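Local coordinates for glutamate racemase (Escherichia coli, PDB 2JFN), which is an enzyme of the aspartate/glutamate/hydantoin racemase family, with two beta sheets flanked by helices, at residues E158-A163 with R188-M193; E39-L44 with Q271-E276; A52-A57 with V69-A74. All coordinates share one frame; numbering follows the deposited sequence.

Overall arrangement
Contact 1 belongs to the four-stranded parallel sheet, contacts 2 and 3 to the larger mixed sheet. Contacts 1 and 2 lie on opposite sides of the chain's centre, with nearest atoms about 17 Å apart. Contact 3 is the buried one and is held by a salt bridge beside the glutamic acid pocket. Contact 1 is partly buried and rests mainly on a leucine over a tryptophan face. Contact 2 is at the surface, where two waters bridge an arginine to a helix end. Contacts 2 and 3 use consecutive elements, helix 33-43 and strand 48-53. They do not touch; their nearest atoms are about 7 Å apart.

Contact 1: E158-A163 with R188-M193; sequences EMLGSA and RPWLRM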
loop_
_atom_site.group_PDB
_atom_site.type_symbol
_atom_site.label_atom_id
_atom_site.label_comp_id
_atom_site.label_asym_id
_atom_site.label_seq_id
_atom_site.Cartn_x
_atom_site.Cartn_y
_atom_site.Cartn_z
ATOM N N GLU A 158 0.982 -2.923 20.231
ATOM C CA GLU A 158 -0.466 -2.874 20.360
ATOM C C GLU A 158 -1.031 -2.975 18.948
ATOM O O GLU A 158 -0.929 -2.028 18.171
ATOM C CB GLU A 158 -0.909 -1.550 20.986
ATOM C CG GLU A 158 -0.452 -1.334 22.417
ATOM C CD GLU A 158 -0.970 -2.403 23.357
ATOM O OE1 GLU A 158 -2.174 -2.728 23.285
ATOM O OE2 GLU A 158 -0.174 -2.912 24.171
ATOM N N MET A 159 -1.611 -4.124 18.614
ATOM C CA MET A 159 -2.181 -4.320 17.283
ATOM C C MET A 159 -3.639 -3.921 17.210
ATOM O O MET A 159 -4.401 -4.127 18.152
ATOM C CB MET A 159 -2.074 -5.779 16.842
ATOM C CG MET A 159 -0.706 -6.224 16.374
ATOM S SD MET A 159 -0.879 -7.720 15.363
ATOM C CE MET A 159 -1.529 -8.880 16.585
ATOM N N LEU A 160 -4.022 -3.358 16.073
ATOM C CA LEU A 160 -5.398 -2.951 15.852
ATOM C C LEU A 160 -5.698 -3.122 14.359
ATOM O O LEU A 160 -5.204 -2.364 13.523
ATOM C CB LEU A 160 -5.590 -1.494 16.290
ATOM C CG LEU A 160 -7.017 -1.031 16.580
ATOM C CD1 LEU A 160 -6.979 0.326 17.279
ATOM C CD2 LEU A 160 -7.814 -0.957 15.288
ATOM N N GLY A 161 -6.488 -4.143 14.033
ATOM C CA GLY A 161 -6.840 -4.403 12.646
ATOM C C GLY A 161 -8.210 -3.836 12.330
ATOM O O GLY A 161 -9.171 -4.085 13.058
ATOM N N SER A 162 -8.313 -3.075 11.246
ATOM C CA SER A 162 -9.594 -2.479 10.886
ATOM C C SER A 162 -9.888 -2.452 9.395
ATOM O O SER A 162 -9.277 -1.692 8.646
ATOM C CB SER A 162 -9.681 -1.047 11.425
ATOM O OG SER A 162 -10.861 -0.408 10.963
ATOM N N ALA A 163 -10.842 -3.272 8.970
ATOM C CA ALA A 163 -11.233 -3.307 7.572
ATOM C C ALA A 163 -12.038 -2.034 7.290
ATOM O O ALA A 163 -12.051 -1.525 6.171
ATOM C CB ALA A 163 -12.083 -4.540 7.300
ATOM N N ARG A 188 -11.137 3.767 19.628
ATOM C CA ARG A 188 -11.562 3.850 21.025
ATOM C C ARG A 188 -10.629 3.076 21.961
ATOM O O ARG A 188 -10.195 3.607 22.979
ATOM C CB ARG A 188 -13.015 3.359 21.179
ATOM C CG ARG A 188 -13.670 3.768 22.514
ATOM C CD ARG A 188 -15.159 3.419 22.570
ATOM N NE ARG A 188 -15.399 1.983 22.722
ATOM C CZ ARG A 188 -16.598 1.443 22.918
ATOM N NH1 ARG A 188 -17.675 2.215 22.981
ATOM N NH2 ARG A 188 -16.726 0.134 23.064
ATOM N N PRO A 189 -10.287 1.819 21.616
ATOM C CA PRO A 189 -9.396 1.014 22.460
ATOM C C PRO A 189 -8.142 1.779 22.875
ATOM O O PRO A 189 -7.730 1.745 24.041
ATOM C CB PRO A 189 -9.052 -0.172 21.564
ATOM C CG PRO A 189 -10.267 -0.328 20.729
ATOM C CD PRO A 189 -10.627 1.094 20.378
ATOM N N TRP A 190 -7.533 2.461 21.910
ATOM C CA TRP A 190 -6.321 3.227 22.159
ATOM C C TRP A 190 -6.588 4.515 22.923
ATOM O O TRP A 190 -5.807 4.900 23.784
ATOM C CB TRP A 190 -5.615 3.533 20.833
ATOM C CG TRP A 190 -4.952 2.326 20.229
ATOM C CD1 TRP A 190 -4.978 1.048 20.711
ATOM C CD2 TRP A 190 -4.149 2.290 19.041
ATOM N NE1 TRP A 190 -4.242 0.220 19.900
ATOM C CE2 TRP A 190 -3.722 0.956 18.867
ATOM C CE3 TRP A 190 -3.751 3.258 18.109
ATOM C CZ2 TRP A 190 -2.914 0.562 17.797
ATOM C CZ3 TRP A 190 -2.942 2.864 17.041
ATOM C CH2 TRP A 190 -2.536 1.527 16.898
ATOM N N LEU A 191 -7.694 5.177 22.609
ATOM C CA LEU A 191 -8.040 6.414 23.293
ATOM C C LEU A 191 -8.387 6.171 24.762
ATOM O O LEU A 191 -8.428 7.108 25.550
ATOM C CB LEU A 191 -9.211 7.102 22.588
ATOM C CG LEU A 191 -8.905 7.591 21.171
ATOM C CD1 LEU A 191 -10.183 8.080 20.499
ATOM C CD2 LEU A 191 -7.862 8.707 21.239
ATOM N N ARG A 192 -8.635 4.916 25.129
ATOM C CA ARG A 192 -8.961 4.595 26.520
ATOM C C ARG A 192 -7.757 4.091 27.308
ATOM O O ARG A 192 -7.893 3.690 28.464
ATOM C CB ARG A 192 -10.075 3.550 26.589
ATOM C CG ARG A 192 -11.461 4.093 26.286
ATOM C CD ARG A 192 -12.484 2.969 26.280
ATOM N NE ARG A 192 -13.849 3.466 26.136
ATOM C CZ ARG A 192 -14.924 2.683 26.058
ATOM N NH1 ARG A 192 -14.788 1.365 26.103
ATOM N NH2 ARG A 192 -16.132 3.221 25.951
ATOM N N MET A 193 -6.582 4.114 26.685
ATOM C CA MET A 193 -5.363 3.652 27.342
ATOM C C MET A 193 -4.734 4.729 28.223
ATOM O O MET A 193 -4.755 5.916 27.881
ATOM C CB MET A 193 -4.335 3.196 26.299
ATOM C CG MET A 193 -4.636 1.850 25.647
ATOM S SD MET A 193 -3.401 1.408 24.392
ATOM C CE MET A 193 -2.037 0.777 25.410
HETATM O O HOH W 1 -4.300 -2.881 20.439
#
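Leu160 lies over one face of the Trp190 indole, where a helix covers the edge strand of a parallel alpha/beta sheet. Strand 156-161 is an outermost strand of that four-stranded sheet, and Trp190 belongs to the short helix 188-191. The methyl CD1 of Leu160 stands 3.7 Å from the centroid of the five-membered ring of Trp190. It is only 11° off the ring normal, a CH-pi contact made nearly straight down onto the ring. CG of Leu160 is anti to the backbone N (chi1 -160°), which carries this branch out across the indole. Leu160 CB adds a second touch, 3.7 Å from Trp190 CZ2. Leu133 of the adjacent strand 129-134 packs against both side chains.

Glu158, two residues earlier, faces the same helix. Its carbonyl O sits at the edge of the indole, 3.3 Å from Trp190 CZ2. The Glu158 and Met193 side chains come from opposite directions, and Met193 CE ends 3.9 Å from Glu158 CD. The side chain of Met159 leaves the strand on the side away from 188-193 and touches His145 and Ile148 of helix 142-150.

The indole N-H is satisfied through water. Water 1 lies in the ring plane and accepts from Trp190 NE1 at 3.1 Å. The same water donates to the strand carbonyl, with its oxygen 2.6 Å from Met159 O.

Contact 2: E39-L44 with Q271-E276; sequences EIRHLL and QRYGFE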
loop_
_atom_site.group_PDB
_atom_site.type_symbol
_atom_site.label_atom_id
_atom_site.label_comp_id
_atom_site.label_asym_id
_atom_site.label_seq_id
_atom_site.Cartn_x
_atom_site.Cartn_y
_atom_site.Cartn_z
ATOM N N GLU A 39 5.069 8.815 -2.793
ATOM C CA GLU A 39 6.434 8.921 -2.271
ATOM C C GLU A 39 7.447 8.599 -3.370
ATOM O O GLU A 39 8.475 9.263 -3.506
ATOM C CB GLU A 39 6.637 7.948 -1.108
ATOM C CG GLU A 39 5.851 8.275 0.150
ATOM C CD GLU A 39 6.514 9.346 0.999
ATOM O OE1 GLU A 39 5.992 9.639 2.096
ATOM O OE2 GLU A 39 7.557 9.891 0.579
ATOM N N ILE A 40 7.158 7.570 -4.155
ATOM C CA ILE A 40 8.058 7.189 -5.233
ATOM C C ILE A 40 8.200 8.299 -6.275
ATOM O O ILE A 40 9.318 8.641 -6.671
ATOM C CB ILE A 40 7.581 5.899 -5.929
ATOM C CG1 ILE A 40 7.581 4.738 -4.930
ATOM C CG2 ILE A 40 8.488 5.578 -7.117
ATOM C CD1 ILE A 40 7.027 3.440 -5.492
ATOM N N ARG A 41 7.082 8.872 -6.715
ATOM C CA ARG A 41 7.140 9.928 -7.721
ATOM C C ARG A 41 7.804 11.193 -7.196
ATOM O O ARG A 41 8.369 11.963 -7.963
ATOM C CB ARG A 41 5.747 10.281 -8.252
ATOM C CG ARG A 41 4.859 11.025 -7.273
ATOM C CD ARG A 41 3.837 11.892 -8.007
ATOM N NE ARG A 41 2.855 12.462 -7.088
ATOM C CZ ARG A 41 1.896 13.313 -7.443
ATOM N NH1 ARG A 41 1.782 13.706 -8.706
ATOM N NH2 ARG A 41 1.046 13.769 -6.533
ATOM N N HIS A 42 7.721 11.419 -5.891
ATOM C CA HIS A 42 8.346 12.600 -5.320
ATOM C C HIS A 42 9.863 12.456 -5.454
ATOM O O HIS A 42 10.580 13.440 -5.631
ATOM C CB HIS A 42 7.946 12.752 -3.850
ATOM C CG HIS A 42 8.512 13.973 -3.196
ATOM N ND1 HIS A 42 9.852 14.109 -2.905
ATOM C CD2 HIS A 42 7.919 15.119 -2.782
ATOM C CE1 HIS A 42 10.062 15.285 -2.339
ATOM N NE2 HIS A 42 8.904 15.917 -2.252
ATOM N N LEU A 43 10.341 11.216 -5.387
ATOM C CA LEU A 43 11.763 10.926 -5.502
ATOM C C LEU A 43 12.190 10.721 -6.960
ATOM O O LEU A 43 13.284 11.121 -7.356
ATOM C CB LEU A 43 12.096 9.675 -4.681
ATOM C CG LEU A 43 13.565 9.275 -4.536
ATOM C CD1 LEU A 43 14.327 10.392 -3.830
ATOM C CD2 LEU A 43 13.674 7.978 -3.745
ATOM N N LEU A 44 11.323 10.098 -7.753
ATOM C CA LEU A 44 11.598 9.824 -9.168
ATOM C C LEU A 44 10.397 10.301 -9.980
ATOM O O LEU A 44 9.590 9.499 -10.456
ATOM C CB LEU A 44 11.802 8.323 -9.363
ATOM C CG LEU A 44 12.849 7.697 -8.443
ATOM C CD1 LEU A 44 12.632 6.203 -8.353
ATOM C CD2 LEU A 44 14.241 8.027 -8.961
ATOM N N GLN A 271 -6.225 11.617 -11.760
ATOM C CA GLN A 271 -5.672 12.688 -12.583
ATOM C C GLN A 271 -4.844 13.657 -11.736
ATOM O O GLN A 271 -3.775 14.095 -12.165
ATOM C CB GLN A 271 -6.800 13.413 -13.332
ATOM C CG GLN A 271 -7.320 12.594 -14.519
ATOM C CD GLN A 271 -8.522 13.217 -15.219
ATOM O OE1 GLN A 271 -8.806 12.902 -16.377
ATOM N NE2 GLN A 271 -9.237 14.088 -14.519
ATOM N N ARG A 272 -5.324 13.975 -10.536
ATOM C CA ARG A 272 -4.581 14.850 -9.630
ATOM C C ARG A 272 -3.248 14.190 -9.257
ATOM O O ARG A 272 -2.258 14.879 -9.000
ATOM C CB ARG A 272 -5.381 15.140 -8.351
ATOM C CG ARG A 272 -6.409 16.262 -8.493
ATOM C CD ARG A 272 -6.800 16.848 -7.134
ATOM N NE ARG A 272 -7.631 15.945 -6.341
ATOM C CZ ARG A 272 -8.895 15.644 -6.630
ATOM N NH1 ARG A 272 -9.483 16.181 -7.696
ATOM N NH2 ARG A 272 -9.574 14.803 -5.856
ATOM N N TYR A 273 -3.228 12.859 -9.230
ATOM C CA TYR A 273 -2.011 12.114 -8.907
ATOM C C TYR A 273 -1.036 12.004 -10.081
ATOM O O TYR A 273 0.104 11.577 -9.907
ATOM C CB TYR A 273 -2.343 10.703 -8.403
ATOM C CG TYR A 273 -2.503 10.604 -6.902
ATOM C CD1 TYR A 273 -3.762 10.665 -6.305
ATOM C CD2 TYR A 273 -1.389 10.458 -6.074
ATOM C CE1 TYR A 273 -3.908 10.586 -4.923
ATOM C CE2 TYR A 273 -1.523 10.377 -4.692
ATOM C CZ TYR A 273 -2.782 10.442 -4.123
ATOM O OH TYR A 273 -2.915 10.367 -2.756
ATOM N N GLY A 274 -1.476 12.380 -11.277
ATOM C CA GLY A 274 -0.582 12.312 -12.419
ATOM C C GLY A 274 -0.925 11.268 -13.467
ATOM O O GLY A 274 -0.134 11.019 -14.374
ATOM N N PHE A 275 -2.091 10.643 -13.344
ATOM C CA PHE A 275 -2.514 9.643 -14.321
ATOM C C PHE A 275 -3.640 10.265 -15.131
ATOM O O PHE A 275 -4.755 10.425 -14.636
ATOM C CB PHE A 275 -3.006 8.368 -13.628
ATOM C CG PHE A 275 -1.968 7.714 -12.761
ATOM C CD1 PHE A 275 -1.915 7.976 -11.395
ATOM C CD2 PHE A 275 -1.015 6.869 -13.319
ATOM C CE1 PHE A 275 -0.922 7.405 -10.593
ATOM C CE2 PHE A 275 -0.020 6.294 -12.529
ATOM C CZ PHE A 275 0.026 6.564 -11.162
ATOM N N GLU A 276 -3.335 10.627 -16.371
ATOM C CA GLU A 276 -4.308 11.264 -17.249
ATOM C C GLU A 276 -5.446 10.356 -17.670
ATOM O O GLU A 276 -6.592 10.797 -17.795
ATOM C CB GLU A 276 -3.612 11.784 -18.508
ATOM C CG GLU A 276 -2.762 10.737 -19.219
ATOM C CD GLU A 276 -2.793 10.889 -20.729
ATOM O OE1 GLU A 276 -2.713 12.039 -21.220
ATOM O OE2 GLU A 276 -2.888 9.857 -21.429
HETATM O O HOH W 2 0.496 16.015 -10.540
HETATM O O HOH W 3 -0.006 16.386 -7.336
#
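Arg41 reaches Tyr273 because its CG lies between the backbone N and the carbonyl carbon (chi1 71°) and its chain then runs extended from CG to NE. The Arg41 and Tyr273 side chains cross at about a right angle. The guanidinium plane is tilted 34° from the tyrosine ring. The approach to the ring is loose, with Arg41 NH2 4.1 Å from Tyr273 CD2.

The closer meeting is with the backbone. Tyr273 O lies over one face of the guanidinium, 3.0 Å from Arg41 NH1. The angle is too poor for a hydrogen bond, so the attraction is probably electrostatic. The hydroxyl of Tyr37 hydrogen-bonds the same carbonyl oxygen. The strongest partner of Arg41 is in its own helix: NE forms a salt bridge with Asp38 OD1.

Helix 33-43 is the helix of a beta-alpha-beta crossover between the parallel strands 21-28 and 48-53. Helix 267-272 lies in the connection between another parallel pair, 253-256 and 277-280. The contact thus joins two connections of the mixed sheet. The second helix finishes in a Schellman motif. Gly274 has a positive phi of 111°, and its N bonds back to Gln271 O at 3.0 Å. The positive guanidinium beside these last carbonyls would suit the negative end of the helix dipole.

Two waters complete the link to Arg272 O. Water 3 accepts from Arg41 NH2 at 2.9 Å and donates to Arg272 O at 3.2 Å. Water 2 lies in the guanidinium plane at its edge. It accepts from Arg41 NH1 at 3.2 Å, but its bond to Arg272 O is weak. The Tyr273 side chain also touches Leu34 and Asp38 of helix 33-43, and Leu209.

Contact 3: A52-A57 with V69-A74; sequences AFDNVA and VERVVA
Arg71 grips Asp54 in a side-on, two-pronged salt bridge. Its NE donates to Asp54 OD2 at 2.8 Å, and its NH2 donates to Asp54 OD1 at 2.8 Å. Both bonds are nearly straight, and both acceptors lie in the guanidinium plane. The carboxylate is turned 39° from that plane, so its oxygens are met from above their own plane.

The pair ties the loop after strand 48-53 to helix 65-82, within a beta-alpha-beta crossover of the mixed sheet. CG of Asp54 is anti to the backbone N (chi1 -167°), which also brings OD1 back to its own loop. There it accepts from Ala57 N at 3.1 Å, an Asx motif. Ala57 N and Arg71 NH2 reach OD1 from opposite faces of the carboxylate. A weaker bond comes from Val56 N. The two arginine bonds hold the rotation of the carboxylate, and the Ala57 bond ties the turn to it.

Outside partners extend the network. Tyr60, a residue of the glutamic acid pocket, hydrogen-bonds Asp54 OD2 through its OH. This bond is consistent with Asp54 acting as a second-shell residue that positions Tyr60 at the pocket. Arg71 NH1 forms a salt bridge with the C-terminal carboxylate, Gly285 OXT.

The packing is small. Ala57 CB lies 4.3 Å from Arg71 NE, and Val56 CB comes within 3.5 Å of Arg71 NH2.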
loop_
_atom_site.group_PDB
_atom_site.type_symbol
_atom_site.label_atom_id
_atom_site.label_comp_id
_atom_site.label_asym_id
_atom_site.label_seq_id
_atom_site.Cartn_x
_atom_site.Cartn_y
_atom_site.Cartn_z
ATOM N N ALA A 52 -2.087 0.186 -11.170
ATOM C CA ALA A 52 -3.108 -0.826 -11.404
ATOM C C ALA A 52 -3.772 -1.201 -10.091
ATOM O O ALA A 52 -3.094 -1.463 -9.093
ATOM C CB ALA A 52 -2.484 -2.063 -12.046
ATOM N N PHE A 53 -5.098 -1.208 -10.084
ATOM C CA PHE A 53 -5.822 -1.584 -8.883
ATOM C C PHE A 53 -6.891 -2.628 -9.206
ATOM O O PHE A 53 -7.591 -2.542 -10.221
ATOM C CB PHE A 53 -6.411 -0.337 -8.184
ATOM C CG PHE A 53 -7.379 0.460 -9.025
ATOM C CD1 PHE A 53 -8.748 0.398 -8.772
ATOM C CD2 PHE A 53 -6.920 1.302 -10.034
ATOM C CE1 PHE A 53 -9.648 1.168 -9.510
ATOM C CE2 PHE A 53 -7.810 2.079 -10.785
ATOM C CZ PHE A 53 -9.179 2.010 -10.520
ATOM N N ASP A 54 -6.989 -3.632 -8.341
ATOM C CA ASP A 54 -7.943 -4.723 -8.523
ATOM C C ASP A 54 -9.312 -4.420 -7.919
ATOM O O ASP A 54 -9.675 -4.969 -6.879
ATOM C CB ASP A 54 -7.379 -6.004 -7.903
ATOM C CG ASP A 54 -8.156 -7.244 -8.319
ATOM O OD1 ASP A 54 -9.173 -7.103 -9.038
ATOM O OD2 ASP A 54 -7.745 -8.355 -7.927
ATOM N N ASN A 55 -10.085 -3.563 -8.582
ATOM C CA ASN A 55 -11.400 -3.212 -8.074
ATOM C C ASN A 55 -12.364 -4.392 -8.150
ATOM O O ASN A 55 -13.413 -4.372 -7.518
ATOM C CB ASN A 55 -11.963 -1.996 -8.830
ATOM C CG ASN A 55 -12.159 -2.257 -10.313
ATOM O OD1 ASN A 55 -11.242 -2.698 -11.013
ATOM N ND2 ASN A 55 -13.362 -1.972 -10.804
ATOM N N VAL A 56 -11.992 -5.425 -8.902
ATOM C CA VAL A 56 -12.824 -6.621 -9.051
ATOM C C VAL A 56 -12.760 -7.553 -7.835
ATOM O O VAL A 56 -13.778 -8.114 -7.420
ATOM C CB VAL A 56 -12.413 -7.428 -10.316
ATOM C CG1 VAL A 56 -13.032 -8.829 -10.288
ATOM C CG2 VAL A 56 -12.871 -6.691 -11.569
ATOM N N ALA A 57 -11.574 -7.711 -7.256
ATOM C CA ALA A 57 -11.427 -8.603 -6.117
ATOM C C ALA A 57 -11.191 -7.893 -4.784
ATOM O O ALA A 57 -11.051 -8.546 -3.752
ATOM C CB ALA A 57 -10.317 -9.608 -6.389
ATOM N N VAL A 69 -2.357 -14.912 -4.413
ATOM C CA VAL A 69 -1.117 -15.137 -5.150
ATOM C C VAL A 69 -1.384 -15.263 -6.647
ATOM O O VAL A 69 -0.742 -14.586 -7.451
ATOM C CB VAL A 69 -0.388 -16.412 -4.656
ATOM C CG1 VAL A 69 0.860 -16.662 -5.500
ATOM C CG2 VAL A 69 -0.009 -16.255 -3.185
ATOM N N GLU A 70 -2.340 -16.116 -7.015
ATOM C CA GLU A 70 -2.678 -16.332 -8.420
ATOM C C GLU A 70 -3.181 -15.058 -9.090
ATOM O O GLU A 70 -2.829 -14.758 -10.238
ATOM C CB GLU A 70 -3.754 -17.418 -8.565
ATOM C CG GLU A 70 -3.332 -18.835 -8.155
ATOM C CD GLU A 70 -2.123 -19.350 -8.925
ATOM O OE1 GLU A 70 -2.036 -19.109 -10.151
ATOM O OE2 GLU A 70 -1.260 -20.009 -8.305
ATOM N N ARG A 71 -4.014 -14.322 -8.368
ATOM C CA ARG A 71 -4.598 -13.088 -8.876
ATOM C C ARG A 71 -3.553 -12.013 -9.148
ATOM O O ARG A 71 -3.541 -11.421 -10.227
ATOM C CB ARG A 71 -5.642 -12.562 -7.886
ATOM C CG ARG A 71 -6.357 -11.289 -8.320
ATOM C CD ARG A 71 -7.181 -11.490 -9.588
ATOM N NE ARG A 71 -7.968 -10.291 -9.883
ATOM C CZ ARG A 71 -8.680 -10.108 -10.990
ATOM N NH1 ARG A 71 -8.714 -11.048 -11.930
ATOM N NH2 ARG A 71 -9.350 -8.977 -11.161
ATOM N N VAL A 72 -2.672 -11.764 -8.181
ATOM C CA VAL A 72 -1.651 -10.739 -8.364
ATOM C C VAL A 72 -0.677 -11.120 -9.482
ATOM O O VAL A 72 -0.248 -10.263 -10.254
ATOM C CB VAL A 72 -0.885 -10.476 -7.051
ATOM C CG1 VAL A 72 0.173 -9.406 -7.272
ATOM C CG2 VAL A 72 -1.871 -10.019 -5.968
ATOM N N VAL A 73 -0.335 -12.398 -9.575
ATOM C CA VAL A 73 0.555 -12.856 -10.636
ATOM C C VAL A 73 -0.138 -12.633 -11.992
ATOM O O VAL A 73 0.496 -12.210 -12.953
ATOM C CB VAL A 73 0.910 -14.357 -10.477
ATOM C CG1 VAL A 73 1.581 -14.882 -11.751
ATOM C CG2 VAL A 73 1.851 -14.549 -9.296
ATOM N N ALA A 74 -1.440 -12.903 -12.067
ATOM C CA ALA A 74 -2.176 -12.709 -13.318
ATOM C C ALA A 74 -2.254 -11.223 -13.694
ATOM O O ALA A 74 -2.126 -10.862 -14.865
ATOM C CB ALA A 74 -3.586 -13.295 -13.208
#